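Long-range contact in alkaline serine protease (Thermobifida fusca, PDB 2PFE), which probably cleaves peptide bonds as a secreted serine endopeptidase of the alpha-lytic protease type, this chain being the protease domain of a longer precursor: residues 109-114 and 129-134. Sequence-based numbering, arbitrary orientation.
Sequences GTIQSK and TRTTAC
Arg130 folds over Ser113 and meets Gln112 at the edge of its guanidinium. The arginine side chain runs extended to CD and then bends (chi3 86°), bringing Arg130 NE to Gln112 OE1 in a nearly straight hydrogen bond of 2.9 Å; the acceptor lies in the guanidinium plane, while the amide stands nearly perpendicular to it, 88° away. Ser113 comes from a different direction, its CB and OG over one face of the guanidinium. Arg130 NH1 is hydrogen-bonded to a glycerol, probably from the crystallisation liquor. An alanine in place of Arg130 would probably leave Gln112 OE1 without its charged partner and its amide freer to turn. Both neighbours face Arg130 because the backbone forms a classic beta bulge here, in the antiparallel C-terminal barrel of this chymotrypsin-like fold: Arg130 O accepts from Gln112 N at 2.8 Å and only weakly from Ser113 N, while Arg130 N reaches Ser113 O. Ile111 and Thr131 share the other face, where Val97 touches both; Ile111 CG2 also meets Thr129 CG2 at 3.5 Å. Farther along, Thr132 OG1, not a backbone carbonyl, accepts from Thr110 N at 2.8 Å, while Thr132 N returns a bond to Thr110 O. Thr132 CG2 lies 3.2 Å from Gln112 NE2, the two side chains crossing at about a right angle.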
ATOM      1  N   GLY A 109      -2.967  -9.865  11.105  1.00  3.83           N
ATOM      2  CA  GLY A 109      -3.236  -9.361  12.422  1.00  4.27           C
ATOM      3  C   GLY A 109      -4.667  -8.910  12.509  1.00  3.97           C
ATOM      4  O   GLY A 109      -5.521  -9.377  11.772  1.00  5.61           O
ATOM      5  N   THR A 110      -4.920  -7.998  13.447  1.00  4.40           N
ATOM      6  CA  THR A 110      -6.269  -7.507  13.747  1.00  5.46           C
ATOM      7  C   THR A 110      -6.261  -5.982  13.646  1.00  4.74           C
ATOM      8  O   THR A 110      -5.287  -5.333  14.064  1.00  4.44           O
ATOM      9  CB  THR A 110      -6.722  -7.970  15.175  1.00  5.76           C
ATOM     10  OG1 THR A 110      -6.792  -9.408  15.183  0.80  8.65           O
ATOM     11  CG2 THR A 110      -8.090  -7.442  15.539  0.80  7.00           C
ATOM     12  N   ILE A 111      -7.350  -5.405  13.132  1.00  4.12           N
ATOM     13  CA  ILE A 111      -7.537  -3.960  13.100  1.00  4.78           C
ATOM     14  C   ILE A 111      -7.928  -3.526  14.516  1.00  4.84           C
ATOM     15  O   ILE A 111      -8.935  -3.993  15.057  1.00  4.74           O
ATOM     16  CB  ILE A 111      -8.653  -3.578  12.106  1.00  4.97           C
ATOM     17  CG1 ILE A 111      -8.208  -3.909  10.674  1.00  5.72           C
ATOM     18  CG2 ILE A 111      -9.010  -2.088  12.266  1.00  5.64           C
ATOM     19  CD1 ILE A 111      -9.265  -3.689   9.576  1.00  6.85           C
ATOM     20  N   GLN A 112      -7.124  -2.660  15.126  1.00  4.48           N
ATOM     21  CA  GLN A 112      -7.343  -2.278  16.519  1.00  5.11           C
ATOM     22  C   GLN A 112      -8.049  -0.953  16.709  1.00  5.82           C
ATOM     23  O   GLN A 112      -8.894  -0.810  17.602  1.00  6.86           O
ATOM     24  CB  GLN A 112      -6.009  -2.180  17.267  1.00  5.41           C
ATOM     25  CG  GLN A 112      -5.311  -3.509  17.475  1.00  6.64           C
ATOM     26  CD  GLN A 112      -4.295  -3.423  18.606  1.00  9.66           C
ATOM     27  OE1 GLN A 112      -3.561  -2.433  18.718  1.00 10.42           O
ATOM     28  NE2 GLN A 112      -4.266  -4.436  19.470  1.00 10.28           N
ATOM     29  N   SER A 113      -7.662   0.032  15.915  1.00  5.24           N
ATOM     30  CA  SER A 113      -8.173   1.389  16.087  1.00  5.62           C
ATOM     31  C   SER A 113      -7.976   2.211  14.833  1.00  5.24           C
ATOM     32  O   SER A 113      -6.918   2.167  14.223  1.00  6.48           O
ATOM     33  CB  SER A 113      -7.486   2.075  17.269  1.00  6.51           C
ATOM     34  OG  SER A 113      -6.131   2.333  16.989  0.60  9.51           O
ATOM     35  N   LYS A 114      -8.997   2.982  14.466  1.00  4.09           N
ATOM     36  CA  LYS A 114      -8.970   3.792  13.263  1.00  3.86           C
ATOM     37  C   LYS A 114      -8.741   5.261  13.599  1.00  4.41           C
ATOM     38  O   LYS A 114      -8.828   5.691  14.751  1.00  5.06           O
ATOM     39  CB  LYS A 114     -10.276   3.623  12.470  1.00  4.13           C
ATOM     40  CG  LYS A 114     -10.502   2.205  11.976  1.00  3.83           C
ATOM     41  CD  LYS A 114     -11.790   2.108  11.209  1.00  2.99           C
ATOM     42  CE  LYS A 114     -11.985   0.685  10.670  1.00  2.05           C
ATOM     43  NZ  LYS A 114     -13.300   0.453   9.994  1.00  4.63           N
ATOM     44  N   THR A 129      -4.958   3.620  10.389  1.00  3.13           N
ATOM     45  CA  THR A 129      -5.527   2.482  11.097  1.00  3.22           C
ATOM     46  C   THR A 129      -4.413   1.644  11.701  1.00  3.61           C
ATOM     47  O   THR A 129      -3.521   1.214  10.976  1.00  3.56           O
ATOM     48  CB  THR A 129      -6.365   1.624  10.132  1.00  3.09           C
ATOM     49  OG1 THR A 129      -7.443   2.426   9.633  1.00  4.01           O
ATOM     50  CG2 THR A 129      -6.938   0.386  10.842  1.00  3.93           C
ATOM     51  N   ARG A 130      -4.465   1.456  13.017  1.00  3.48           N
ATOM     52  CA  ARG A 130      -3.486   0.660  13.758  1.00  3.03           C
ATOM     53  C   ARG A 130      -3.889  -0.811  13.726  1.00  3.67           C
ATOM     54  O   ARG A 130      -5.071  -1.145  13.920  1.00  3.40           O
ATOM     55  CB  ARG A 130      -3.372   1.168  15.209  1.00  2.63           C
ATOM     56  CG  ARG A 130      -2.353   0.424  15.992  1.00  4.80           C
ATOM     57  CD  ARG A 130      -2.245   0.979  17.394  1.00  5.70           C
ATOM     58  NE  ARG A 130      -3.233   0.381  18.304  1.00  9.64           N
ATOM     59  CZ  ARG A 130      -4.091   1.062  19.065  1.00  8.94           C
ATOM     60  NH1 ARG A 130      -4.133   2.391  19.048  1.00 10.10           N
ATOM     61  NH2 ARG A 130      -4.922   0.411  19.859  1.00  8.84           N
ATOM     62  N   THR A 131      -2.918  -1.684  13.468  1.00  3.24           N
ATOM     63  CA  THR A 131      -3.141  -3.127  13.511  1.00  3.33           C
ATOM     64  C   THR A 131      -2.047  -3.826  14.304  1.00  3.16           C
ATOM     65  O   THR A 131      -0.978  -3.269  14.540  1.00  3.48           O
ATOM     66  CB  THR A 131      -3.170  -3.779  12.100  1.00  3.87           C
ATOM     67  OG1 THR A 131      -1.836  -4.085  11.667  1.00  5.89           O
ATOM     68  CG2 THR A 131      -3.851  -2.869  11.055  1.00  4.95           C
ATOM     69  N   THR A 132      -2.308  -5.084  14.643  1.00  3.33           N
ATOM     70  CA  THR A 132      -1.320  -5.909  15.301  1.00  3.95           C
ATOM     71  C   THR A 132      -0.393  -6.676  14.353  1.00  4.64           C
ATOM     72  O   THR A 132       0.434  -7.443  14.843  1.00  4.81           O
ATOM     73  CB  THR A 132      -1.993  -6.959  16.177  1.00  3.73           C
ATOM     74  OG1 THR A 132      -2.801  -7.810  15.341  1.00  4.02           O
ATOM     75  CG2 THR A 132      -2.824  -6.307  17.314  1.00  4.84           C
ATOM     76  N   ALA A 133      -0.522  -6.499  13.027  1.00  4.66           N
ATOM     77  CA  ALA A 133       0.407  -7.122  12.093  1.00  5.27           C
ATOM     78  C   ALA A 133       1.781  -6.473  12.141  1.00  5.51           C
ATOM     79  O   ALA A 133       1.883  -5.296  12.481  1.00  5.44           O
ATOM     80  CB  ALA A 133      -0.154  -7.050  10.678  1.00  4.45           C
ATOM     81  N   CYS A 134       2.826  -7.233  11.812  0.90  5.20           N
ATOM     82  CA  CYS A 134       4.187  -6.688  11.779  0.90  5.83           C
ATOM     83  C   CYS A 134       4.570  -6.262  10.361  0.90  5.41           C
ATOM     84  O   CYS A 134       3.949  -6.693   9.389  0.90  5.66           O
ATOM     85  CB  CYS A 134       5.183  -7.726  12.284  0.90  6.57           C
ATOM     86  SG  CYS A 134       5.240  -9.236  11.220  0.90  8.39           S
TER
HETATM   87  O   HOH W   1      -1.584  -2.308  17.264  1.00 20.81           O